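Local coordinates for lipase (Photobacterium sp. M37, PDB 2ORY), which hydrolyses the ester bonds of triacylglycerols as a cold-adapted lipase of the alpha/beta hydrolase fold, at residues 83-88 and 158-163; 73-78 and 150-155; 168-173 and 182-187. All coordinates share one frame; numbering follows the deposited sequence.

Contact 1. Residues 83-88 and 158-163; sequences GEYVIA and EKIGPE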
# COMPACT_ATOMS: atom_id res chain seq x y z
N GLY A 83 -10.22 -13.96 16.46
CA GLY A 83 -9.80 -14.01 15.07
C GLY A 83 -10.19 -12.84 14.19
O GLY A 83 -10.81 -13.03 13.15
N GLU A 84 -9.84 -11.63 14.61
CA GLU A 84 -10.14 -10.41 13.84
C GLU A 84 -8.82 -9.64 13.73
O GLU A 84 -8.39 -8.97 14.66
CB GLU A 84 -11.20 -9.56 14.56
CG GLU A 84 -12.27 -8.87 13.68
CD GLU A 84 -11.84 -7.53 13.08
OE1 GLU A 84 -10.84 -7.51 12.33
OE2 GLU A 84 -12.49 -6.50 13.35
N TYR A 85 -8.16 -9.75 12.58
CA TYR A 85 -6.89 -9.08 12.41
C TYR A 85 -6.76 -8.12 11.23
O TYR A 85 -7.44 -8.25 10.21
CB TYR A 85 -5.77 -10.12 12.26
CG TYR A 85 -5.75 -11.17 13.34
CD1 TYR A 85 -6.61 -12.28 13.30
CD2 TYR A 85 -4.86 -11.07 14.41
CE1 TYR A 85 -6.58 -13.25 14.30
CE2 TYR A 85 -4.83 -12.03 15.42
CZ TYR A 85 -5.69 -13.12 15.36
OH TYR A 85 -5.65 -14.07 16.36
N VAL A 86 -5.85 -7.16 11.40
CA VAL A 86 -5.52 -6.22 10.33
C VAL A 86 -4.02 -6.34 10.04
O VAL A 86 -3.22 -6.24 10.96
CB VAL A 86 -5.79 -4.73 10.72
CG1 VAL A 86 -5.28 -3.80 9.62
CG2 VAL A 86 -7.26 -4.49 10.93
N ILE A 87 -3.64 -6.61 8.80
CA ILE A 87 -2.22 -6.64 8.44
C ILE A 87 -1.99 -5.33 7.64
O ILE A 87 -2.58 -5.14 6.58
CB ILE A 87 -1.88 -7.82 7.53
CG1 ILE A 87 -2.11 -9.15 8.25
CG2 ILE A 87 -0.46 -7.68 7.03
CD1 ILE A 87 -1.85 -10.36 7.35
N ALA A 88 -1.17 -4.42 8.17
CA ALA A 88 -0.92 -3.15 7.48
C ALA A 88 0.50 -3.13 6.93
O ALA A 88 1.45 -3.59 7.58
CB ALA A 88 -1.15 -1.98 8.45
N GLU A 158 0.52 -20.01 13.89
CA GLU A 158 0.65 -20.25 15.32
C GLU A 158 -0.49 -19.59 16.11
O GLU A 158 -0.97 -20.14 17.11
CB GLU A 158 2.00 -19.70 15.79
CG GLU A 158 2.14 -19.50 17.27
CD GLU A 158 3.46 -18.84 17.63
OE1 GLU A 158 4.51 -19.52 17.57
OE2 GLU A 158 3.44 -17.63 17.96
N LYS A 159 -0.90 -18.42 15.64
CA LYS A 159 -1.94 -17.65 16.28
C LYS A 159 -3.32 -18.21 15.94
O LYS A 159 -4.15 -18.38 16.81
CB LYS A 159 -1.84 -16.19 15.84
CG LYS A 159 -2.62 -15.18 16.67
CD LYS A 159 -2.08 -15.11 18.08
CE LYS A 159 -2.44 -13.80 18.76
NZ LYS A 159 -3.87 -13.45 18.64
N ILE A 160 -3.55 -18.52 14.66
CA ILE A 160 -4.86 -19.03 14.25
C ILE A 160 -5.01 -20.55 14.30
O ILE A 160 -6.13 -21.07 14.34
CB ILE A 160 -5.21 -18.54 12.83
CG1 ILE A 160 -5.31 -17.03 12.83
CG2 ILE A 160 -6.52 -19.17 12.33
CD1 ILE A 160 -5.64 -16.45 11.46
N GLY A 161 -3.89 -21.27 14.29
CA GLY A 161 -3.97 -22.73 14.29
C GLY A 161 -4.16 -23.21 12.85
O GLY A 161 -4.69 -22.46 12.02
N PRO A 162 -3.77 -24.45 12.53
CA PRO A 162 -3.91 -25.01 11.17
C PRO A 162 -5.32 -25.02 10.59
O PRO A 162 -5.48 -25.06 9.37
CB PRO A 162 -3.32 -26.41 11.31
CG PRO A 162 -3.64 -26.77 12.74
CD PRO A 162 -3.29 -25.48 13.46
N GLU A 163 -6.35 -24.98 11.43
CA GLU A 163 -7.73 -24.98 10.93
C GLU A 163 -8.59 -23.89 11.54
O GLU A 163 -9.80 -23.84 11.31
CB GLU A 163 -8.38 -26.34 11.20
CG GLU A 163 -7.74 -27.49 10.45
CD GLU A 163 -7.77 -27.28 8.95
OE1 GLU A 163 -8.88 -27.09 8.39
OE2 GLU A 163 -6.69 -27.32 8.32
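Lys159 NZ donates a hydrogen bond to Tyr85 OH across 3.0 Å. The ammonium group comes in at the edge of the phenol ring and lies near its plane, on the CE2 side. Lys159 NZ is 3.6 Å from Tyr85 CE2. The lysine chain is bent twice to get there. It turns at chi2 (65°) and again at chi4 (49°), and so curls round the hydroxyl instead of running straight past it. Lys159 CG, ahead of both bends, already lies 3.2 Å from Tyr85 OH; the bends bring NZ back to the same oxygen. The hydroxyl thus has the root of the lysine chain beside it as well as the ammonium bonded to it.

The other contact is apolar. Ile160 CG1 meets Tyr85 CE1 at 4.2 Å. Consecutive residues of the last helical turn thus both contact one tyrosine, one with a charge and one with a hydrocarbon branch. The helix stops directly afterwards, as Gly161 leaves helical geometry with positive phi.

Tyr85 stands near the start of strand 84-90, and the contact sets the C-terminal end of helix 152-160 over it. The ring also touches Gln77 of strand 66-78 and Ile168 of strand 166-173, the two strands flanking its own.

Contact 2. Residues 73-78 and 150-155; sequences MYVIQK and KTILQF
Ile152 meets Met73 and Val75 through apolar contacts alone. Its CD1 presses on Val75 CG2 at 3.4 Å, tighter than usual for two carbons. The two side chains cross at a slant. The isoleucine directs CG1 away from its backbone N (chi1 -176°), and the bend at chi2 then carries CD1 to the valine. Met73 takes the other end of the same side chain. Its CE lies 3.9 Å from Ile152 CB and 4.2 Å from Ile152 CG2, and the two chains cross at about a right angle. The methionine is extended through chi1 and chi2 and bends only at chi3, which places the terminal methyl.

Polar bonds also form within segment 150-155, where Thr151 and Gln154 make a capping box. Gln154 N donates to Thr151 OG1 at 3.1 Å. In return Thr151 N donates to Gln154 OE1 at 3.0 Å, nearly straight at 173°, from above the plane of the amide carbonyl. Thr151 is the N-cap, so the box secures the helix start just before Ile152.

The contact packs the first turn of helix 152-160 on strand 66-78. Trp56 of the edge strand 52-63 touches Met73, Val75 and Phe155. Trp186 of helix 175-189 lies against Ile152 from the neighbouring helix.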
# COMPACT_ATOMS: atom_id res chain seq x y z
N MET A 73 5.83 -3.80 8.09
CA MET A 73 4.57 -4.51 8.20
C MET A 73 4.30 -4.86 9.65
O MET A 73 5.24 -5.17 10.41
CB MET A 73 4.58 -5.79 7.33
CG MET A 73 3.31 -6.65 7.44
SD MET A 73 3.28 -7.89 6.17
CE MET A 73 4.70 -8.92 6.69
N TYR A 74 3.04 -4.76 10.05
CA TYR A 74 2.61 -5.12 11.40
C TYR A 74 1.19 -5.68 11.32
O TYR A 74 0.52 -5.56 10.28
CB TYR A 74 2.69 -3.92 12.37
CG TYR A 74 1.74 -2.77 12.09
CD1 TYR A 74 0.59 -2.59 12.85
CD2 TYR A 74 1.96 -1.89 11.03
CE1 TYR A 74 -0.31 -1.57 12.57
CE2 TYR A 74 1.05 -0.87 10.73
CZ TYR A 74 -0.08 -0.72 11.50
OH TYR A 74 -1.01 0.24 11.18
N VAL A 75 0.76 -6.32 12.40
CA VAL A 75 -0.58 -6.89 12.50
C VAL A 75 -1.28 -6.39 13.77
O VAL A 75 -0.73 -6.48 14.86
CB VAL A 75 -0.52 -8.43 12.54
CG1 VAL A 75 -1.92 -9.00 12.50
CG2 VAL A 75 0.32 -8.97 11.38
N ILE A 76 -2.49 -5.84 13.62
CA ILE A 76 -3.27 -5.34 14.76
C ILE A 76 -4.41 -6.33 14.96
O ILE A 76 -5.04 -6.77 13.99
CB ILE A 76 -3.95 -3.96 14.49
CG1 ILE A 76 -2.97 -2.99 13.85
CG2 ILE A 76 -4.49 -3.39 15.78
CD1 ILE A 76 -2.91 -3.14 12.33
N GLN A 77 -4.69 -6.68 16.21
CA GLN A 77 -5.77 -7.59 16.52
C GLN A 77 -6.80 -6.86 17.37
O GLN A 77 -6.45 -6.20 18.34
CB GLN A 77 -5.25 -8.81 17.28
CG GLN A 77 -6.35 -9.76 17.74
CD GLN A 77 -5.83 -10.95 18.54
OE1 GLN A 77 -6.58 -11.89 18.83
NE2 GLN A 77 -4.56 -10.91 18.90
N LYS A 78 -8.07 -6.97 17.00
CA LYS A 78 -9.14 -6.35 17.76
C LYS A 78 -9.36 -7.15 19.06
O LYS A 78 -9.66 -8.34 19.00
CB LYS A 78 -10.44 -6.34 16.94
CG LYS A 78 -11.70 -6.16 17.78
CD LYS A 78 -12.46 -4.90 17.42
CE LYS A 78 -13.06 -4.98 16.03
NZ LYS A 78 -13.96 -3.83 15.75
N LYS A 150 9.38 -14.47 14.23
CA LYS A 150 8.47 -15.29 13.44
C LYS A 150 8.10 -14.55 12.17
O LYS A 150 7.90 -13.34 12.20
CB LYS A 150 7.21 -15.60 14.24
CG LYS A 150 7.44 -16.54 15.41
CD LYS A 150 6.60 -16.15 16.61
CE LYS A 150 6.91 -17.04 17.81
NZ LYS A 150 6.41 -16.43 19.07
N THR A 151 8.02 -15.27 11.06
CA THR A 151 7.63 -14.65 9.79
C THR A 151 6.13 -14.43 9.93
O THR A 151 5.51 -14.96 10.86
CB THR A 151 7.86 -15.58 8.58
OG1 THR A 151 7.13 -16.80 8.78
CG2 THR A 151 9.36 -15.87 8.40
N ILE A 152 5.53 -13.67 9.03
CA ILE A 152 4.10 -13.41 9.10
C ILE A 152 3.35 -14.75 8.98
O ILE A 152 2.39 -14.99 9.71
CB ILE A 152 3.64 -12.42 7.99
CG1 ILE A 152 2.15 -12.10 8.15
CG2 ILE A 152 3.90 -13.01 6.61
CD1 ILE A 152 1.83 -11.29 9.35
N LEU A 153 3.79 -15.61 8.08
CA LEU A 153 3.11 -16.89 7.90
C LEU A 153 3.19 -17.76 9.15
O LEU A 153 2.19 -18.34 9.59
CB LEU A 153 3.67 -17.63 6.68
CG LEU A 153 3.01 -18.96 6.32
CD1 LEU A 153 1.52 -18.77 6.21
CD2 LEU A 153 3.58 -19.49 5.01
N GLN A 154 4.38 -17.86 9.74
CA GLN A 154 4.54 -18.64 10.96
C GLN A 154 3.66 -18.06 12.07
O GLN A 154 3.01 -18.81 12.81
CB GLN A 154 6.01 -18.66 11.39
CG GLN A 154 6.93 -19.35 10.38
CD GLN A 154 8.40 -19.12 10.68
OE1 GLN A 154 8.76 -18.16 11.36
NE2 GLN A 154 9.26 -19.99 10.16
N PHE A 155 3.64 -16.74 12.20
CA PHE A 155 2.83 -16.10 13.24
C PHE A 155 1.33 -16.40 13.10
O PHE A 155 0.66 -16.72 14.08
CB PHE A 155 3.02 -14.57 13.23
CG PHE A 155 2.11 -13.84 14.18
CD1 PHE A 155 2.35 -13.86 15.55
CD2 PHE A 155 0.98 -13.18 13.71
CE1 PHE A 155 1.48 -13.23 16.43
CE2 PHE A 155 0.11 -12.55 14.59
CZ PHE A 155 0.36 -12.57 15.95

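Contact 3. Residues 168-173 and 182-187; sequences ICVTGH and TLALWL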
# COMPACT_ATOMS: atom_id res chain seq x y z
N ILE A 168 -9.23 -11.58 8.35
CA ILE A 168 -8.05 -10.77 8.17
C ILE A 168 -8.24 -9.79 7.04
O ILE A 168 -8.64 -10.19 5.96
CB ILE A 168 -6.78 -11.63 7.86
CG1 ILE A 168 -6.44 -12.52 9.06
CG2 ILE A 168 -5.58 -10.72 7.51
CD1 ILE A 168 -5.10 -13.22 8.97
N CYS A 169 -7.99 -8.51 7.30
CA CYS A 169 -8.05 -7.49 6.26
C CYS A 169 -6.60 -7.02 6.05
O CYS A 169 -5.90 -6.69 7.01
CB CYS A 169 -8.93 -6.31 6.68
SG CYS A 169 -9.17 -5.12 5.32
N VAL A 170 -6.13 -7.02 4.81
CA VAL A 170 -4.76 -6.57 4.54
C VAL A 170 -4.89 -5.21 3.87
O VAL A 170 -5.54 -5.08 2.84
CB VAL A 170 -4.03 -7.54 3.58
CG1 VAL A 170 -2.53 -7.19 3.54
CG2 VAL A 170 -4.27 -9.01 4.02
N THR A 171 -4.28 -4.20 4.47
CA THR A 171 -4.36 -2.85 3.93
C THR A 171 -2.98 -2.17 3.82
O THR A 171 -1.99 -2.63 4.41
CB THR A 171 -5.30 -1.99 4.80
OG1 THR A 171 -5.59 -0.77 4.13
CG2 THR A 171 -4.64 -1.66 6.13
N GLY A 172 -2.93 -1.09 3.05
CA GLY A 172 -1.69 -0.37 2.86
C GLY A 172 -1.89 0.74 1.86
O GLY A 172 -2.81 0.68 1.04
N HIS A 173 -1.02 1.75 1.93
CA HIS A 173 -1.06 2.93 1.06
C HIS A 173 0.21 3.05 0.21
O HIS A 173 1.29 2.66 0.65
CB HIS A 173 -1.23 4.18 1.94
CG HIS A 173 -1.12 5.48 1.20
ND1 HIS A 173 0.08 6.15 1.04
CD2 HIS A 173 -2.05 6.24 0.58
CE1 HIS A 173 -0.12 7.26 0.35
NE2 HIS A 173 -1.41 7.34 0.06
N THR A 182 -1.34 -7.62 -3.08
CA THR A 182 -0.57 -8.75 -3.58
C THR A 182 -0.36 -9.76 -2.44
O THR A 182 -0.52 -10.96 -2.64
CB THR A 182 0.79 -8.27 -4.18
OG1 THR A 182 0.54 -7.35 -5.26
CG2 THR A 182 1.62 -9.46 -4.74
N LEU A 183 -0.04 -9.29 -1.23
CA LEU A 183 0.18 -10.20 -0.12
C LEU A 183 -1.09 -10.98 0.19
O LEU A 183 -1.03 -12.19 0.44
CB LEU A 183 0.65 -9.46 1.15
CG LEU A 183 1.01 -10.40 2.32
CD1 LEU A 183 2.27 -9.95 3.04
CD2 LEU A 183 -0.13 -10.45 3.29
N ALA A 184 -2.23 -10.29 0.17
CA ALA A 184 -3.53 -10.91 0.43
C ALA A 184 -3.79 -12.06 -0.54
O ALA A 184 -4.29 -13.11 -0.14
CB ALA A 184 -4.64 -9.87 0.32
N LEU A 185 -3.45 -11.87 -1.81
CA LEU A 185 -3.65 -12.93 -2.80
C LEU A 185 -2.74 -14.11 -2.49
O LEU A 185 -3.14 -15.26 -2.68
CB LEU A 185 -3.37 -12.45 -4.23
CG LEU A 185 -3.62 -13.48 -5.36
CD1 LEU A 185 -5.08 -13.92 -5.34
CD2 LEU A 185 -3.30 -12.89 -6.72
N TRP A 186 -1.53 -13.85 -2.01
CA TRP A 186 -0.62 -14.94 -1.69
C TRP A 186 -1.20 -15.78 -0.56
O TRP A 186 -1.14 -17.01 -0.61
CB TRP A 186 0.75 -14.40 -1.30
CG TRP A 186 1.57 -15.36 -0.50
CD1 TRP A 186 2.03 -16.58 -0.89
CD2 TRP A 186 2.05 -15.16 0.83
NE1 TRP A 186 2.77 -17.16 0.11
CE2 TRP A 186 2.80 -16.31 1.18
CE3 TRP A 186 1.93 -14.11 1.77
CZ2 TRP A 186 3.43 -16.44 2.42
CZ3 TRP A 186 2.56 -14.25 2.99
CH2 TRP A 186 3.30 -15.41 3.31
N LEU A 187 -1.75 -15.12 0.46
CA LEU A 187 -2.35 -15.81 1.60
C LEU A 187 -3.54 -16.64 1.11
O LEU A 187 -3.73 -17.77 1.54
CB LEU A 187 -2.81 -14.80 2.66
CG LEU A 187 -1.68 -14.07 3.38
CD1 LEU A 187 -2.20 -13.05 4.40
CD2 LEU A 187 -0.85 -15.11 4.08
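Val170 overlaps Ala184 with one methyl and reaches Leu183 with the other. Its CG2 lies 3.8 Å from Ala184 CB and 4.1 Å from Ala184 CA. The valine CB is itself 4.1 Å from Ala184 CB, so the alanine methyl lies alongside the CB-CG2 branch. The CA atoms of Val170 and Ala184 are 6.1 Å apart. An alanine at this point lets the helix backbone come close to the strand.

The second methyl, Val170 CG1, lies 4.1 Å from Leu183 CD2. The two side chains cross at about a right angle. In the valine, CG1 is turned away from the backbone N (chi1 -169°) and CG2 lies beside it, which sends the two branches to different helix residues. Leu183 likewise holds CG opposite its own backbone N (chi1 -175°), and CD2 is the branch that touches.

All three residues are buried, and the contact is wholly apolar. Within the helix, Leu187 CD2 lies over one face of the Trp186 indole, 3.6 Å above its plane and offset toward the rim. Leu183 CG is at an edge of the same ring, in its plane.

Strand 166-173, helix 175-189 and strand 199-206 form a beta-alpha-beta unit. Gly172 belongs to a GxSxG sequence that fits the nucleophile elbow of alpha/beta hydrolases, with Ser174 the probable nucleophile; the contact joins the strand leading into this turn to the helix leaving it. Cys169, on the opposite face of the strand, packs on helix 5-15. Trp186 touches Leu153 of helix 152-160, and Leu187 touches Ile201 of strand 199-206.

In the fold
The three contacts hold two helices to one mixed sheet. Contacts 1 and 2 use the two ends of helix 152-160, against the antiparallel neighbours 84-90 and 66-78, with centres 8 Å apart. Their segments alternate along the chain. Contact 3 follows both in sequence, on strand 166-173, which runs parallel to strand 84-90; its centre is 13 Å from that of contact 1 and 12 Å from that of contact 2. Backbone bonds link the strands: Val86 N to Ile76 O, and Ile87 N to Cys169 O. Met73 also touches Leu183, joining contacts 2 and 3. The packing of helices on the sheet thus runs from the antiparallel strands to the strand that leads into the probable nucleophile elbow.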